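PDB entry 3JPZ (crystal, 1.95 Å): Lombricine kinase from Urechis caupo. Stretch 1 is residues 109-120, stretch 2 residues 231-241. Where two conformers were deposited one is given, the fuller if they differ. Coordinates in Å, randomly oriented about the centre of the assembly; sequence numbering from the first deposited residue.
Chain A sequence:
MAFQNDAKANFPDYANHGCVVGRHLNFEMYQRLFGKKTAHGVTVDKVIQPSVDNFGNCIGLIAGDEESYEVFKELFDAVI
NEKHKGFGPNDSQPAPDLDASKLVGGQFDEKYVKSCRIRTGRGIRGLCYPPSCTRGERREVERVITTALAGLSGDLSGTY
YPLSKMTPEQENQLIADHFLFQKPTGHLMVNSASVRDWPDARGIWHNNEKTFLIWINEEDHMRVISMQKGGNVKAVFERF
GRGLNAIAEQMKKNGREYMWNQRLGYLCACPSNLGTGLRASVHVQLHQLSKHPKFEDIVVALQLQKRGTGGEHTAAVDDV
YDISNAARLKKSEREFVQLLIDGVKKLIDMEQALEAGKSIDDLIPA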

ATOM      1  N   ASP A 109     -17.071  38.956  12.395  1.00 11.33           N
ATOM      2  CA  ASP A 109     -16.224  40.115  12.334  1.00 11.57           C
ATOM      3  C   ASP A 109     -14.949  39.686  11.634  1.00 13.30           C
ATOM      4  O   ASP A 109     -14.226  38.804  12.106  1.00 11.83           O
ATOM      5  CB  ASP A 109     -15.949  40.608  13.767  1.00 12.09           C
ATOM      6  CG  ASP A 109     -15.157  41.894  13.804  1.00 11.74           C
ATOM      7  OD1 ASP A 109     -14.462  42.169  12.813  1.00 12.94           O
ATOM      8  OD2 ASP A 109     -15.207  42.613  14.835  1.00 12.05           O
ATOM      9  N   GLU A 110     -14.676  40.298  10.491  1.00 12.65           N
ATOM     10  CA  GLU A 110     -13.582  39.837   9.661  1.00 12.35           C
ATOM     11  C   GLU A 110     -12.233  40.369  10.124  1.00 12.55           C
ATOM     12  O   GLU A 110     -11.220  40.037   9.547  1.00 12.79           O
ATOM     13  CB  GLU A 110     -13.852  40.168   8.195  1.00 12.77           C
ATOM     14  CG  GLU A 110     -15.062  39.425   7.688  1.00 12.65           C
ATOM     15  CD  GLU A 110     -15.449  39.771   6.272  1.00 13.29           C
ATOM     16  OE1 GLU A 110     -14.960  40.790   5.739  1.00 14.61           O
ATOM     17  OE2 GLU A 110     -16.264  39.018   5.700  1.00 13.94           O
ATOM     18  N   LYS A 111     -12.220  41.164  11.186  1.00 20.01           N
ATOM     19  CA  LYS A 111     -10.966  41.488  11.862  1.00 18.50           C
ATOM     20  C   LYS A 111     -10.424  40.233  12.543  1.00 13.33           C
ATOM     21  O   LYS A 111      -9.228  40.112  12.808  1.00 19.56           O
ATOM     22  CB  LYS A 111     -11.174  42.595  12.893  1.00 21.74           C
ATOM     23  CG  LYS A 111     -11.439  43.963  12.278  1.00 25.15           C
ATOM     24  CD  LYS A 111     -11.511  45.061  13.332  1.00 13.94           C
ATOM     25  CE  LYS A 111     -12.761  44.963  14.175  1.00 14.96           C
ATOM     26  NZ  LYS A 111     -13.977  45.077  13.347  1.00 24.82           N
ATOM     27  N   TYR A 112     -11.322  39.303  12.828  1.00 11.99           N
ATOM     28  CA  TYR A 112     -10.955  38.082  13.522  1.00 14.79           C
ATOM     29  C   TYR A 112     -11.033  36.868  12.596  1.00 12.20           C
ATOM     30  O   TYR A 112     -10.052  36.139  12.448  1.00 13.03           O
ATOM     31  CB  TYR A 112     -11.829  37.922  14.769  1.00 11.88           C
ATOM     32  CG  TYR A 112     -11.628  39.066  15.745  1.00 13.24           C
ATOM     33  CD1 TYR A 112     -12.452  40.178  15.720  1.00 11.64           C
ATOM     34  CD2 TYR A 112     -10.585  39.046  16.665  1.00 12.93           C
ATOM     35  CE1 TYR A 112     -12.263  41.232  16.606  1.00 11.81           C
ATOM     36  CE2 TYR A 112     -10.380  40.104  17.547  1.00 12.09           C
ATOM     37  CZ  TYR A 112     -11.225  41.185  17.512  1.00 12.38           C
ATOM     38  OH  TYR A 112     -11.032  42.227  18.392  1.00 12.68           O
ATOM     39  N   VAL A 113     -12.177  36.660  11.948  1.00 11.83           N
ATOM     40  CA  VAL A 113     -12.305  35.536  11.028  1.00 11.39           C
ATOM     41  C   VAL A 113     -11.792  35.882   9.637  1.00 15.00           C
ATOM     42  O   VAL A 113     -12.339  36.757   8.962  1.00 20.49           O
ATOM     43  CB  VAL A 113     -13.756  35.030  10.941  1.00 15.18           C
ATOM     44  CG1 VAL A 113     -13.864  33.913   9.920  1.00 11.44           C
ATOM     45  CG2 VAL A 113     -14.215  34.547  12.295  1.00 11.06           C
ATOM     46  N   LYS A 114     -10.743  35.175   9.219  1.00 12.37           N
ATOM     47  CA  LYS A 114     -10.037  35.448   7.974  1.00 12.62           C
ATOM     48  C   LYS A 114     -10.623  34.692   6.790  1.00 12.35           C
ATOM     49  O   LYS A 114     -10.515  35.130   5.653  1.00 13.67           O
ATOM     50  CB  LYS A 114      -8.561  35.082   8.132  1.00 12.83           C
ATOM     51  CG  LYS A 114      -7.897  35.743   9.337  1.00 12.48           C
ATOM     52  CD  LYS A 114      -8.083  37.252   9.285  1.00 13.66           C
ATOM     53  CE  LYS A 114      -7.509  37.949  10.517  1.00 18.62           C
ATOM     54  NZ  LYS A 114      -7.767  39.418  10.471  1.00 32.40           N
ATOM     55  N   SER A 115     -11.241  33.554   7.059  1.00 15.06           N
ATOM     56  CA  SER A 115     -11.856  32.754   6.004  1.00 12.08           C
ATOM     57  C   SER A 115     -12.749  31.688   6.611  1.00 16.14           C
ATOM     58  O   SER A 115     -12.703  31.432   7.808  1.00 17.56           O
ATOM     59  CB  SER A 115     -10.793  32.092   5.129  1.00 12.30           C
ATOM     60  OG  SER A 115      -9.986  31.209   5.885  1.00 18.04           O
ATOM     61  N   CYS A 116     -13.572  31.091   5.760  0.80 12.52           N
ATOM     62  CA  CYS A 116     -14.470  30.030   6.157  0.80 18.01           C
ATOM     63  C   CYS A 116     -14.547  29.033   5.020  0.80 14.19           C
ATOM     64  O   CYS A 116     -14.540  29.413   3.845  0.80 16.23           O
ATOM     65  CB  CYS A 116     -15.880  30.569   6.420  0.80 13.73           C
ATOM     66  SG  CYS A 116     -15.962  32.160   7.256  0.80 25.48           S
ATOM     67  N   ARG A 117     -14.605  27.755   5.367  1.00 20.51           N
ATOM     68  CA  ARG A 117     -15.017  26.740   4.417  1.00 13.05           C
ATOM     69  C   ARG A 117     -15.899  25.743   5.140  1.00 19.13           C
ATOM     70  O   ARG A 117     -15.875  25.646   6.367  1.00 11.96           O
ATOM     71  CB  ARG A 117     -13.828  26.045   3.737  1.00 25.86           C
ATOM     72  CG  ARG A 117     -12.619  25.803   4.611  1.00 16.26           C
ATOM     73  CD  ARG A 117     -11.688  24.765   3.980  1.00 28.99           C
ATOM     74  NE  ARG A 117     -12.015  23.422   4.451  1.00 49.42           N
ATOM     75  CZ  ARG A 117     -11.568  22.296   3.909  1.00 39.67           C
ATOM     76  NH1 ARG A 117     -10.769  22.327   2.854  1.00 53.27           N
ATOM     77  NH2 ARG A 117     -11.931  21.133   4.428  1.00 29.97           N
ATOM     78  N   ILE A 118     -16.714  25.044   4.366  1.00 13.15           N
ATOM     79  CA  ILE A 118     -17.517  23.949   4.866  1.00 13.35           C
ATOM     80  C   ILE A 118     -17.341  22.818   3.875  1.00 11.62           C
ATOM     81  O   ILE A 118     -17.505  23.019   2.676  1.00 15.74           O
ATOM     82  CB  ILE A 118     -19.002  24.325   4.933  1.00 11.81           C
ATOM     83  CG1 ILE A 118     -19.200  25.563   5.799  1.00 17.80           C
ATOM     84  CG2 ILE A 118     -19.819  23.154   5.467  1.00 17.13           C
ATOM     85  CD1 ILE A 118     -20.617  26.095   5.757  1.00 12.05           C
ATOM     86  N   ARG A 119     -17.012  21.631   4.365  1.00 11.35           N
ATOM     87  CA  ARG A 119     -16.726  20.518   3.480  1.00 17.17           C
ATOM     88  C   ARG A 119     -17.565  19.312   3.862  1.00 22.00           C
ATOM     89  O   ARG A 119     -17.953  19.135   5.013  1.00 11.84           O
ATOM     90  CB  ARG A 119     -15.234  20.172   3.496  1.00 16.96           C
ATOM     91  CG  ARG A 119     -14.796  19.224   4.601  1.00 40.99           C
ATOM     92  CD  ARG A 119     -14.360  17.871   4.052  1.00 36.24           C
ATOM     93  NE  ARG A 119     -14.075  16.915   5.121  1.00 51.76           N
ATOM     94  CZ  ARG A 119     -12.876  16.716   5.664  1.00 68.10           C
ATOM     95  NH1 ARG A 119     -12.731  15.825   6.637  1.00 73.67           N
ATOM     96  NH2 ARG A 119     -11.820  17.398   5.241  1.00 66.21           N
ATOM     97  N   THR A 120     -17.883  18.502   2.871  1.00 11.81           N
ATOM     98  CA  THR A 120     -18.483  17.218   3.142  1.00 11.87           C
ATOM     99  C   THR A 120     -18.010  16.272   2.068  1.00 12.02           C
ATOM    100  O   THR A 120     -17.231  16.652   1.199  1.00 13.48           O
ATOM    101  CB  THR A 120     -20.019  17.285   3.149  1.00 23.57           C
ATOM    102  OG1 THR A 120     -20.542  16.070   3.706  1.00 16.46           O
ATOM    103  CG2 THR A 120     -20.555  17.480   1.733  1.00 25.08           C
TER
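Stretch 2 231-241: GNVKAVFERFG

I118 is the centre of the contact. It lies in the strand formed by residues 113-120, and its CA-to-CB bond points toward stretch 2; chi1 is m and chi2 t. Residues 233-241 of stretch 2 form a helix that packs over this strand. The two run in roughly the same direction, with a crossing angle of -29° and axes that approach to 8.0 Å.

I118 touches four helix residues. I118 CG1 lies 3.8 Å from V236 CG1. I118 CD1 reaches further, to 3.6 Å from F237 CB and 4.1 Å from V233 CG1. V233, V236, F237 and F240 lie at i, i+3, i+4 and i+7, on one side of the helix. I118 CG2 sits over one face of the F240 ring, 3.8 Å from the ring centroid and 11° off the ring normal. This is a CH-pi contact.

The F240 ring also covers the end of stretch 1. F240 CD1 is 3.4 Å from I118 O, and F240 CZ is 3.5 Å from T120 CG2. The CA-to-CB bond of T120 points toward the helix, as do those of C116 and I118. The CA-to-CB bonds of R117 and R119 point away, as expected from the alternation of an extended strand, and these residues touch the helix mainly through their backbone. R117 CA is 4.1 Å from V236 CG1, and R119 C is 3.9 Å from F240 CE1.

Toward the start of the helix, C116 takes over from I118. C116 SG is 3.2 Å from V233 CG2, a close approach; both residues were deposited with two conformers, and this distance belongs to the pair given. C116 CB is 4.0 Å from V236 CG2. C116 SG also lies 3.6 Å from G231 CA, just ahead of the helix. V113 CG1 packs on G231 CA from 3.8 Å. G231 has no side chain, and its backbone fits closely here. A CB at this position would point toward stretch 1 and lie tight against E110 CG.

N232 is the N-cap of the helix. Its CA-to-CB bond points away from stretch 1, and N232 OD1 accepts a hydrogen bond from A235 N at 3.0 Å, within its own stretch.

The polar edge is at E110, in the loop before the strand. Its CA-to-CB bond points sideways, but the carboxylate comes nearer to stretch 2. G231 N donates to E110 OE2 at 2.9 Å, with an N-H...O angle of 164°. This is the only hydrogen bond between the stretches.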

ATOM      1  N   GLY A 231     -15.755  36.353   6.779  1.00 13.15           N
ATOM      2  CA  GLY A 231     -16.476  35.678   7.843  1.00 12.50           C
ATOM      3  C   GLY A 231     -17.922  35.365   7.537  1.00 12.21           C
ATOM      4  O   GLY A 231     -18.674  35.038   8.440  1.00 18.83           O
ATOM      5  N   ASN A 232     -18.316  35.448   6.270  1.00 16.71           N
ATOM      6  CA  ASN A 232     -19.690  35.139   5.899  1.00 15.32           C
ATOM      7  C   ASN A 232     -19.899  33.638   5.725  1.00 25.22           C
ATOM      8  O   ASN A 232     -20.056  33.130   4.603  1.00 13.15           O
ATOM      9  CB  ASN A 232     -20.097  35.870   4.622  1.00 21.92           C
ATOM     10  CG  ASN A 232     -21.598  36.044   4.514  1.00 19.28           C
ATOM     11  OD1 ASN A 232     -22.370  35.267   5.080  1.00 25.53           O
ATOM     12  ND2 ASN A 232     -22.021  37.071   3.791  1.00 17.48           N
ATOM     13  N   VAL A 233     -19.907  32.927   6.843  0.80 12.18           N
ATOM     14  CA  VAL A 233     -20.074  31.485   6.816  0.60 11.90           C
ATOM     15  C   VAL A 233     -21.452  31.124   6.291  0.80 12.45           C
ATOM     16  O   VAL A 233     -21.640  30.050   5.747  0.80 12.68           O
ATOM     17  CB  VAL A 233     -19.926  30.871   8.206  0.60 11.45           C
ATOM     18  CG1 VAL A 233     -19.909  29.364   8.110  0.60 13.90           C
ATOM     19  CG2 VAL A 233     -18.668  31.346   8.859  0.60 12.79           C
ATOM     20  N   LYS A 234     -22.414  32.026   6.473  1.00 12.43           N
ATOM     21  CA  LYS A 234     -23.775  31.785   6.028  1.00 17.31           C
ATOM     22  C   LYS A 234     -23.800  31.736   4.507  1.00 13.39           C
ATOM     23  O   LYS A 234     -24.461  30.896   3.922  1.00 15.28           O
ATOM     24  CB  LYS A 234     -24.722  32.872   6.550  1.00 20.83           C
ATOM     25  CG  LYS A 234     -26.098  32.869   5.889  1.00 34.24           C
ATOM     26  CD  LYS A 234     -27.060  33.831   6.589  1.00 40.51           C
ATOM     27  CE  LYS A 234     -28.393  33.933   5.851  1.00 31.43           C
ATOM     28  NZ  LYS A 234     -29.390  34.747   6.602  1.00 37.51           N
ATOM     29  N   ALA A 235     -23.073  32.651   3.878  1.00 14.83           N
ATOM     30  CA  ALA A 235     -22.946  32.663   2.433  1.00 23.71           C
ATOM     31  C   ALA A 235     -22.251  31.386   1.976  1.00 24.36           C
ATOM     32  O   ALA A 235     -22.608  30.812   0.954  1.00 14.62           O
ATOM     33  CB  ALA A 235     -22.167  33.888   1.986  1.00 21.49           C
ATOM     34  N   VAL A 236     -21.268  30.936   2.750  1.00 16.42           N
ATOM     35  CA  VAL A 236     -20.506  29.737   2.418  1.00 13.34           C
ATOM     36  C   VAL A 236     -21.379  28.496   2.477  1.00 13.58           C
ATOM     37  O   VAL A 236     -21.253  27.589   1.650  1.00 14.22           O
ATOM     38  CB  VAL A 236     -19.318  29.535   3.386  1.00 12.88           C
ATOM     39  CG1 VAL A 236     -18.681  28.171   3.152  1.00 12.81           C
ATOM     40  CG2 VAL A 236     -18.302  30.633   3.202  1.00 12.75           C
ATOM     41  N   PHE A 237     -22.265  28.465   3.464  1.00 14.06           N
ATOM     42  CA  PHE A 237     -23.183  27.356   3.639  1.00 16.07           C
ATOM     43  C   PHE A 237     -24.245  27.408   2.540  1.00 14.13           C
ATOM     44  O   PHE A 237     -24.691  26.374   2.051  1.00 15.20           O
ATOM     45  CB  PHE A 237     -23.838  27.439   5.021  1.00 13.47           C
ATOM     46  CG  PHE A 237     -24.698  26.249   5.368  1.00 17.22           C
ATOM     47  CD1 PHE A 237     -24.212  24.962   5.239  1.00 14.61           C
ATOM     48  CD2 PHE A 237     -25.983  26.430   5.855  1.00 14.21           C
ATOM     49  CE1 PHE A 237     -24.998  23.874   5.575  1.00 17.26           C
ATOM     50  CE2 PHE A 237     -26.775  25.349   6.192  1.00 13.90           C
ATOM     51  CZ  PHE A 237     -26.281  24.070   6.053  1.00 13.69           C
ATOM     52  N   GLU A 238     -24.644  28.620   2.161  1.00 15.87           N
ATOM     53  CA  GLU A 238     -25.706  28.799   1.172  1.00 17.53           C
ATOM     54  C   GLU A 238     -25.282  28.212  -0.159  1.00 22.19           C
ATOM     55  O   GLU A 238     -26.065  27.548  -0.837  1.00 24.92           O
ATOM     56  CB  GLU A 238     -26.032  30.285   0.983  1.00 15.39           C
ATOM     57  CG  GLU A 238     -27.265  30.544   0.103  1.00 16.84           C
ATOM     58  CD  GLU A 238     -27.013  30.362  -1.396  1.00 27.33           C
ATOM     59  OE1 GLU A 238     -25.863  30.566  -1.863  1.00 17.61           O
ATOM     60  OE2 GLU A 238     -27.986  30.032  -2.114  1.00 32.00           O
ATOM     61  N   ARG A 239     -24.043  28.491  -0.535  1.00 15.36           N
ATOM     62  CA  ARG A 239     -23.470  27.976  -1.768  0.51 17.39           C
ATOM     63  C   ARG A 239     -23.261  26.477  -1.623  1.00 17.56           C
ATOM     64  O   ARG A 239     -23.514  25.710  -2.535  1.00 16.73           O
ATOM     65  CB  ARG A 239     -22.142  28.683  -2.059  0.51 16.14           C
ATOM     66  CG  ARG A 239     -21.295  28.043  -3.149  0.51 17.80           C
ATOM     67  CD  ARG A 239     -20.142  28.956  -3.554  0.51 21.52           C
ATOM     68  NE  ARG A 239     -20.622  30.193  -4.164  0.51 25.89           N
ATOM     69  CZ  ARG A 239     -20.591  31.387  -3.580  0.51 27.56           C
ATOM     70  NH1 ARG A 239     -20.086  31.526  -2.359  0.51 16.67           N
ATOM     71  NH2 ARG A 239     -21.059  32.447  -4.226  0.51 17.07           N
ATOM     72  N   PHE A 240     -22.795  26.080  -0.451  1.00 17.19           N
ATOM     73  CA  PHE A 240     -22.569  24.687  -0.123  1.00 16.84           C
ATOM     74  C   PHE A 240     -23.798  23.826  -0.433  1.00 21.35           C
ATOM     75  O   PHE A 240     -23.726  22.868  -1.198  1.00 16.33           O
ATOM     76  CB  PHE A 240     -22.219  24.621   1.364  1.00 15.14           C
ATOM     77  CG  PHE A 240     -21.940  23.250   1.878  1.00 18.72           C
ATOM     78  CD1 PHE A 240     -20.695  22.663   1.698  1.00 21.67           C
ATOM     79  CD2 PHE A 240     -22.906  22.565   2.597  1.00 17.85           C
ATOM     80  CE1 PHE A 240     -20.429  21.398   2.204  1.00 12.98           C
ATOM     81  CE2 PHE A 240     -22.645  21.312   3.103  1.00 13.58           C
ATOM     82  CZ  PHE A 240     -21.399  20.724   2.902  1.00 13.02           C
ATOM     83  N   GLY A 241     -24.930  24.177   0.166  1.00 21.78           N
ATOM     84  CA  GLY A 241     -26.153  23.418  -0.007  1.00 27.53           C
ATOM     85  C   GLY A 241     -26.741  23.587  -1.395  1.00 25.96           C
ATOM     86  O   GLY A 241     -27.302  22.656  -1.959  1.00 24.56           O
TER